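Local coordinates for protein arginase 1, mitochondrial (Arabidopsis thaliana, PDB 6VSU) that hydrolyses L-arginine to urea and L-ornithine with the help of two manganese ions per subunit, and also converts agmatine to putrescine, at residues I204-E207 with G208-Q211; Y220-R223 with T224-K227. All coordinates share one frame; numbering follows the deposited sequence.

Contact 1: I204-E207 with G208-Q211; sequences INQE and GREQ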
# COMPACT_ATOMS: atom_id res chain seq x y z
N ILE E 204 -19.81 3.01 22.61
CA ILE E 204 -21.01 2.50 23.32
C ILE E 204 -22.03 3.62 23.35
O ILE E 204 -21.64 4.83 23.39
CB ILE E 204 -20.59 1.99 24.71
CG1 ILE E 204 -21.78 1.44 25.51
CG2 ILE E 204 -19.87 3.05 25.52
CD1 ILE E 204 -21.35 0.65 26.70
N ASN E 205 -23.29 3.24 23.30
CA ASN E 205 -24.39 4.23 23.33
C ASN E 205 -25.32 3.89 24.49
O ASN E 205 -25.03 2.93 25.19
CB ASN E 205 -25.09 4.28 21.98
CG ASN E 205 -25.77 3.00 21.56
OD1 ASN E 205 -25.76 1.96 22.24
ND2 ASN E 205 -26.44 3.08 20.44
N GLN E 206 -26.41 4.62 24.62
CA GLN E 206 -27.34 4.44 25.75
C GLN E 206 -27.84 2.99 25.75
O GLN E 206 -27.75 2.40 26.85
CB GLN E 206 -28.47 5.46 25.79
CG GLN E 206 -29.04 5.63 27.22
CD GLN E 206 -28.02 5.72 28.35
OE1 GLN E 206 -27.04 6.48 28.33
NE2 GLN E 206 -28.20 4.89 29.37
N GLU E 207 -28.24 2.43 24.59
CA GLU E 207 -28.68 1.01 24.51
C GLU E 207 -27.59 0.10 25.11
O GLU E 207 -27.91 -0.76 25.89
CB GLU E 207 -29.11 0.55 23.11
CG GLU E 207 -29.66 -0.89 23.12
CD GLU E 207 -30.19 -1.63 21.88
OE1 GLU E 207 -30.43 -0.96 20.85
OE2 GLU E 207 -30.40 -2.89 21.97
N GLY E 208 -26.33 0.30 24.80
CA GLY E 208 -25.26 -0.54 25.37
C GLY E 208 -25.18 -0.42 26.90
O GLY E 208 -24.86 -1.47 27.54
N ARG E 209 -25.26 0.81 27.43
CA ARG E 209 -25.18 1.07 28.89
C ARG E 209 -26.39 0.45 29.61
O ARG E 209 -26.18 -0.24 30.61
CB ARG E 209 -25.06 2.57 29.16
CG ARG E 209 -23.82 3.22 28.58
CD ARG E 209 -23.85 4.74 28.65
NE ARG E 209 -22.72 5.38 28.00
CZ ARG E 209 -21.48 5.31 28.46
NH1 ARG E 209 -21.23 4.62 29.55
NH2 ARG E 209 -20.49 5.91 27.83
N GLU E 210 -27.59 0.66 29.08
CA GLU E 210 -28.86 0.07 29.60
C GLU E 210 -28.83 -1.46 29.60
O GLU E 210 -29.14 -2.07 30.64
CB GLU E 210 -30.05 0.56 28.80
CG GLU E 210 -30.45 1.91 29.29
CD GLU E 210 -30.84 1.83 30.77
OE1 GLU E 210 -31.51 0.79 31.18
OE2 GLU E 210 -30.43 2.76 31.52
N GLN E 211 -28.38 -2.05 28.51
CA GLN E 211 -28.20 -3.52 28.42
C GLN E 211 -27.17 -3.98 29.48
O GLN E 211 -27.41 -5.03 30.11
CB GLN E 211 -27.84 -3.98 26.99
CG GLN E 211 -29.01 -3.88 26.02
CD GLN E 211 -29.93 -5.08 26.06
OE1 GLN E 211 -30.90 -5.06 26.82
NE2 GLN E 211 -29.63 -6.14 25.29
O HOH W 1 -21.03 6.77 25.02
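With CG between its backbone N and carbonyl carbon (chi1 63°), Asn205 folds its amide back over the first helical turn, and OD1 accepts from the backbone N of Gly208 at 3.1 Å, the donor tilted somewhat from the amide plane. Arg209 instead turns CG anti to its carbonyl carbon (chi1 -62°) and runs extended from CG to NE, which carries the guanidinium back past the start of the helix to Ile204. There the two side chains cross at about a right angle: CG2 of Ile204 sits over one guanidinium face, offset toward its rim, 3.7 Å from NH2 of Arg209. A water links Arg209 NH2 to the backbone O of Ile204, accepting from Arg209 NH2 at 3.0 Å and lying 2.6 Å from Ile204 O. The other terminal nitrogen, NH1, forms a salt bridge with Glu221. Asn205 is thus the N-cap of helix 206-215, the helical link of the beta-alpha-beta unit between strands 193-201 and 218-221, and its side chain caps Gly208 N, an amide of the first turn. The regular helical bonds then begin, from Arg209 N to Asn205 O, from Glu210 N to Gln206 O at 2.8 Å and nearly straight, and from Gln211 N to Glu207 O. On the exposed flank the side chain of Gln206 lies across Arg209 at about a right angle, OE1 3.6 Å from Arg209 CD, while NE2 lies 3.7 Å from Glu210 CG. Gly208 is buried, its CA 4.0 Å from Ile204 CG1. Glu207 reaches away toward the ornithine site, where its OE2 accepts from the backbone N of Asp171 and its side chain touches the ligand-binding Tyr170; Asn205 packs on Asn78 of a neighbouring subunit.

Contact 2: Y220-R223 with T224-K227; sequences YEMR and TFSK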
# COMPACT_ATOMS: atom_id res chain seq x y z
N TYR E 220 -15.63 -1.58 31.62
CA TYR E 220 -14.48 -0.67 31.82
C TYR E 220 -14.29 0.09 30.51
O TYR E 220 -14.00 -0.53 29.51
CB TYR E 220 -13.25 -1.44 32.31
CG TYR E 220 -13.47 -2.05 33.66
CD1 TYR E 220 -13.24 -1.30 34.80
CD2 TYR E 220 -14.05 -3.29 33.83
CE1 TYR E 220 -13.54 -1.77 36.06
CE2 TYR E 220 -14.30 -3.80 35.09
CZ TYR E 220 -14.04 -3.05 36.21
OH TYR E 220 -14.31 -3.50 37.47
N GLU E 221 -14.50 1.39 30.53
CA GLU E 221 -14.29 2.30 29.38
C GLU E 221 -12.89 2.91 29.40
O GLU E 221 -12.36 3.16 30.47
CB GLU E 221 -15.36 3.38 29.43
CG GLU E 221 -16.76 2.81 29.28
CD GLU E 221 -17.82 3.89 29.27
OE1 GLU E 221 -17.76 4.82 28.45
OE2 GLU E 221 -18.69 3.85 30.12
N MET E 222 -12.29 3.09 28.22
CA MET E 222 -10.92 3.63 28.10
C MET E 222 -10.81 5.04 28.70
O MET E 222 -9.74 5.37 29.16
CB MET E 222 -10.44 3.62 26.64
CG MET E 222 -10.19 2.26 26.12
SD MET E 222 -8.90 1.37 26.97
CE MET E 222 -7.56 2.56 26.89
N ARG E 223 -11.88 5.82 28.73
CA ARG E 223 -11.84 7.12 29.40
C ARG E 223 -11.50 7.02 30.90
O ARG E 223 -11.26 8.07 31.45
CB ARG E 223 -13.17 7.86 29.19
CG ARG E 223 -14.41 7.15 29.70
CD ARG E 223 -15.66 7.85 29.19
NE ARG E 223 -16.84 7.12 29.63
CZ ARG E 223 -17.42 7.26 30.84
NH1 ARG E 223 -16.93 8.11 31.72
NH2 ARG E 223 -18.46 6.51 31.21
N THR E 224 -11.57 5.85 31.57
CA THR E 224 -11.20 5.71 33.00
C THR E 224 -10.04 4.71 33.12
O THR E 224 -9.72 4.28 34.25
CB THR E 224 -12.40 5.32 33.87
OG1 THR E 224 -12.84 3.98 33.55
CG2 THR E 224 -13.50 6.35 33.75
N PHE E 225 -9.37 4.42 32.02
CA PHE E 225 -8.26 3.43 32.03
C PHE E 225 -7.07 3.89 32.90
O PHE E 225 -6.59 3.01 33.61
CB PHE E 225 -7.85 3.05 30.61
CG PHE E 225 -6.84 1.93 30.57
CD1 PHE E 225 -7.18 0.66 30.96
CD2 PHE E 225 -5.55 2.17 30.17
CE1 PHE E 225 -6.26 -0.38 30.89
CE2 PHE E 225 -4.62 1.15 30.11
CZ PHE E 225 -4.96 -0.12 30.51
N SER E 226 -6.69 5.17 32.93
CA SER E 226 -5.67 5.71 33.88
C SER E 226 -5.95 5.19 35.29
O SER E 226 -5.03 4.70 35.91
CB SER E 226 -5.62 7.21 33.90
OG SER E 226 -5.25 7.72 32.63
N LYS E 227 -7.20 5.28 35.75
CA LYS E 227 -7.62 4.93 37.14
C LYS E 227 -7.67 3.39 37.28
O LYS E 227 -7.20 2.85 38.30
CB LYS E 227 -8.95 5.65 37.39
CG LYS E 227 -9.43 5.68 38.83
CD LYS E 227 -10.64 4.79 39.16
CE LYS E 227 -11.99 5.28 38.63
NZ LYS E 227 -12.70 4.20 37.85
O HOH W 2 -15.21 2.91 32.92
O HOH W 3 -7.65 6.90 30.35
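Met222 and Phe225 form the close-packed side: their side chains run side by side in the same direction, and the bends at chi2 and chi3 of Met222 (-62° and -52°) bring CE within 3.8 Å of Phe225 CB. SD lies 4.7 Å from the centroid of the Phe225 ring in an oblique Met-aromatic contact, and Leu269 packs on both. Thr224 and Ser226 are more exposed, each with its own water: one accepts from Glu221 N and donates to Thr224 OG1 at 2.7 Å, a hydroxyl also bonded to Asp228; the other links Met222 O to Ser226 N. Arg223 grips Glu221 side-on, NE to OE1 at 2.7 Å and NH2 to OE2 at 2.9 Å, both oxygens met from above the carboxylate plane, and Glu82 of a neighbouring subunit packs on both residues. An alanine in place of Arg223 would remove this grip and is likely to leave the Glu221 carboxylate freer to turn, still paired with Arg209 but without its second arginine. Backbone bonds from Thr224 N to Glu221 O and from Phe225 N to Met222 O close the short 3-10 turn leading from strand 218-221 to Thr224, at the N-cap position of helix 225-232 but without a side-chain capping bond.

How the contacts relate
Following the chain from its N terminus, strand 193-201 ends just before contact 1, which starts helix 206-215; the chain then returns through strand 218-221, and contact 2 turns it into helix 225-232. The two contacts are in series and neither nests in nor crosses the other, each closing a local turn, with centres about 17 Å apart. They meet through side chains: NH1 of Arg209 forms a salt bridge with OE2 of Glu221 at 2.7 Å, and Ile204 packs on the same glutamate. Glu221, shared by Arg209 and Arg223, thus ties the helix start to the end of the edge strand 218-221, and Glu82 of a neighbouring subunit packs on both arginines.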